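Local coordinates for Sodium/calcium exchanger regulatory protein 1 (Loligo pealei, PDB 3PPT) that binds fatty acids such as palmitoleate inside a beta-barrel and, when phosphorylated, stimulates the squid nerve sodium/calcium exchanger, at residues E72-G75 against D76-I80. Residues are numbered along the deposited sequence; the frame is centred on the assembly and turned at random. Where two conformers were deposited one is given.
With PAM (palmitoleic acid), chain B.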
loop_
_atom_site.group_PDB
_atom_site.type_symbol
_atom_site.label_atom_id
_atom_site.label_comp_id
_atom_site.label_asym_id
_atom_site.label_seq_id
_atom_site.Cartn_x
_atom_site.Cartn_y
_atom_site.Cartn_z
ATOM N N GLU A 72 -0.667 -7.316 10.814
ATOM C CA GLU A 72 -1.133 -6.067 10.228
ATOM C C GLU A 72 -2.656 -6.005 10.292
ATOM O O GLU A 72 -3.337 -7.012 10.113
ATOM C CB GLU A 72 -0.652 -5.940 8.763
ATOM C CG GLU A 72 -1.138 -4.676 8.040
ATOM C CD GLU A 72 -0.699 -4.558 6.573
ATOM O OE1 GLU A 72 -0.029 -5.465 6.035
ATOM O OE2 GLU A 72 -1.040 -3.532 5.949
ATOM N N THR A 73 -3.179 -4.818 10.578
ATOM C CA THR A 73 -4.597 -4.563 10.410
ATOM C C THR A 73 -4.734 -3.558 9.282
ATOM O O THR A 73 -4.169 -2.465 9.338
ATOM C CB THR A 73 -5.249 -4.029 11.695
ATOM O OG1 THR A 73 -5.012 -4.955 12.763
ATOM C CG2 THR A 73 -6.753 -3.873 11.500
ATOM N N THR A 74 -5.463 -3.934 8.238
ATOM C CA THR A 74 -5.592 -3.068 7.075
ATOM C C THR A 74 -6.497 -1.874 7.364
ATOM O O THR A 74 -7.205 -1.850 8.376
ATOM C CB THR A 74 -6.139 -3.834 5.865
ATOM O OG1 THR A 74 -7.484 -4.245 6.131
ATOM C CG2 THR A 74 -5.275 -5.050 5.569
ATOM N N GLY A 75 -6.492 -0.899 6.457
ATOM C CA GLY A 75 -7.291 0.298 6.636
ATOM C C GLY A 75 -8.770 0.027 6.800
ATOM O O GLY A 75 -9.459 0.750 7.517
ATOM N N ASP A 76 -9.253 -1.009 6.124
ATOM C CA ASP A 76 -10.654 -1.396 6.204
ATOM C C ASP A 76 -10.938 -2.353 7.362
ATOM O O ASP A 76 -12.088 -2.734 7.575
ATOM C CB ASP A 76 -11.137 -1.995 4.881
ATOM C CG ASP A 76 -10.328 -3.209 4.446
ATOM O OD1 ASP A 76 -9.080 -3.107 4.346
ATOM O OD2 ASP A 76 -10.940 -4.277 4.186
ATOM N N GLY A 77 -9.899 -2.749 8.095
ATOM C CA GLY A 77 -10.062 -3.501 9.326
ATOM C C GLY A 77 -9.819 -4.997 9.282
ATOM O O GLY A 77 -10.186 -5.696 10.219
ATOM N N ARG A 78 -9.189 -5.500 8.225
ATOM C CA ARG A 78 -8.898 -6.931 8.152
ATOM C C ARG A 78 -7.626 -7.259 8.922
ATOM O O ARG A 78 -6.620 -6.570 8.795
ATOM C CB ARG A 78 -8.760 -7.389 6.697
ATOM C CG ARG A 78 -10.070 -7.417 5.942
ATOM C CD ARG A 78 -9.854 -7.624 4.459
ATOM N NE ARG A 78 -9.264 -6.429 3.863
ATOM C CZ ARG A 78 -8.094 -6.372 3.235
ATOM N NH1 ARG A 78 -7.352 -7.464 3.054
ATOM N NH2 ARG A 78 -7.679 -5.209 2.759
ATOM N N LYS A 79 -7.664 -8.329 9.706
ATOM C CA LYS A 79 -6.489 -8.786 10.431
ATOM C C LYS A 79 -5.751 -9.790 9.562
ATOM O O LYS A 79 -6.320 -10.807 9.157
ATOM C CB LYS A 79 -6.899 -9.445 11.752
ATOM C CG LYS A 79 -7.789 -8.572 12.610
ATOM C CD LYS A 79 -7.042 -7.350 13.112
ATOM C CE LYS A 79 -7.805 -6.667 14.243
ATOM N NZ LYS A 79 -7.036 -5.546 14.855
ATOM N N ILE A 80 -4.490 -9.499 9.267
ATOM C CA ILE A 80 -3.713 -10.333 8.366
ATOM C C ILE A 80 -2.291 -10.529 8.885
ATOM O O ILE A 80 -1.855 -9.850 9.819
ATOM C CB ILE A 80 -3.647 -9.706 6.953
ATOM C CG1 ILE A 80 -3.108 -8.277 7.044
ATOM C CG2 ILE A 80 -5.018 -9.702 6.275
ATOM C CD1 ILE A 80 -2.844 -7.650 5.726
HETATM C C1 PAM B . -3.298 2.795 -1.367
HETATM O O1 PAM B . -2.381 2.882 -0.511
HETATM O O2 PAM B . -3.397 3.620 -2.306
HETATM C C2 PAM B . -4.320 1.673 -1.288
HETATM C C3 PAM B . -4.273 0.890 0.017
HETATM C C4 PAM B . -5.367 -0.174 0.052
HETATM C C5 PAM B . -5.409 -0.847 1.423
HETATM C C6 PAM B . -6.450 -1.956 1.554
HETATM C C7 PAM B . -7.860 -1.477 1.233
HETATM C C8 PAM B . -8.300 -0.376 2.188
HETATM C C9 PAM B . -9.683 0.098 1.819
HETATM C C10 PAM B . -10.298 1.073 2.493
HETATM C C11 PAM B . -9.658 1.775 3.665
HETATM C C12 PAM B . -9.544 3.260 3.358
HETATM C C13 PAM B . -8.113 3.671 3.055
HETATM C C14 PAM B . -7.276 3.689 4.328
HETATM C C15 PAM B . -5.881 4.217 4.027
HETATM C C16 PAM B . -5.410 5.158 5.108
#
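Thr74 OG1 is held by two hydrogen bonds at the hairpin turn: it donates to Asp76 OD1 at 2.7 Å, reaching that oxygen from above the carboxylate plane, and accepts the backbone N-H of Arg78, its N 3.0 Å from OG1. The hydroxyl stands between its own backbone N and carbonyl carbon (chi1 66°), which sets it near Asp76 and the Arg78 N-H, over one face of the Arg78 guanidinium toward its rim. Arg78, bent at chi3, forms a side-on salt bridge with Asp76: NE lies 2.7 Å from OD2 in a nearly straight bond (169°), NH2 3.0 Å from OD1, both on syn lone pairs. OD1 thus serves two donors. With an alanine in place of Asp76, the Thr74 hydroxyl would probably lose its acceptor and the guanidinium this carboxylate, leaving the arginine head freer to turn. Palmitoleic acid C6 lies at the guanidinium edge, and Gly75, where a CB would collide with ligand C14, lets the chain pass close; Val23 of helix 16-23 touches both Asp76 and Arg78. Thr74 CG2 meets Ile80 CD1, which also packs along Glu72, whose OE1 is hydrogen-bonded to the side chains of Thr82, Gln93 and Gln95. On the other sheet face Lys79 NZ reaches Thr73 OG1 at 3.0 Å. Gly77 N to Thr74 O (2.9 Å) closes a type I turn, and the paired backbones of Glu72 and Ile80 complete an antiparallel beta hairpin lining the lipid pocket of this fatty-acid-binding-protein barrel.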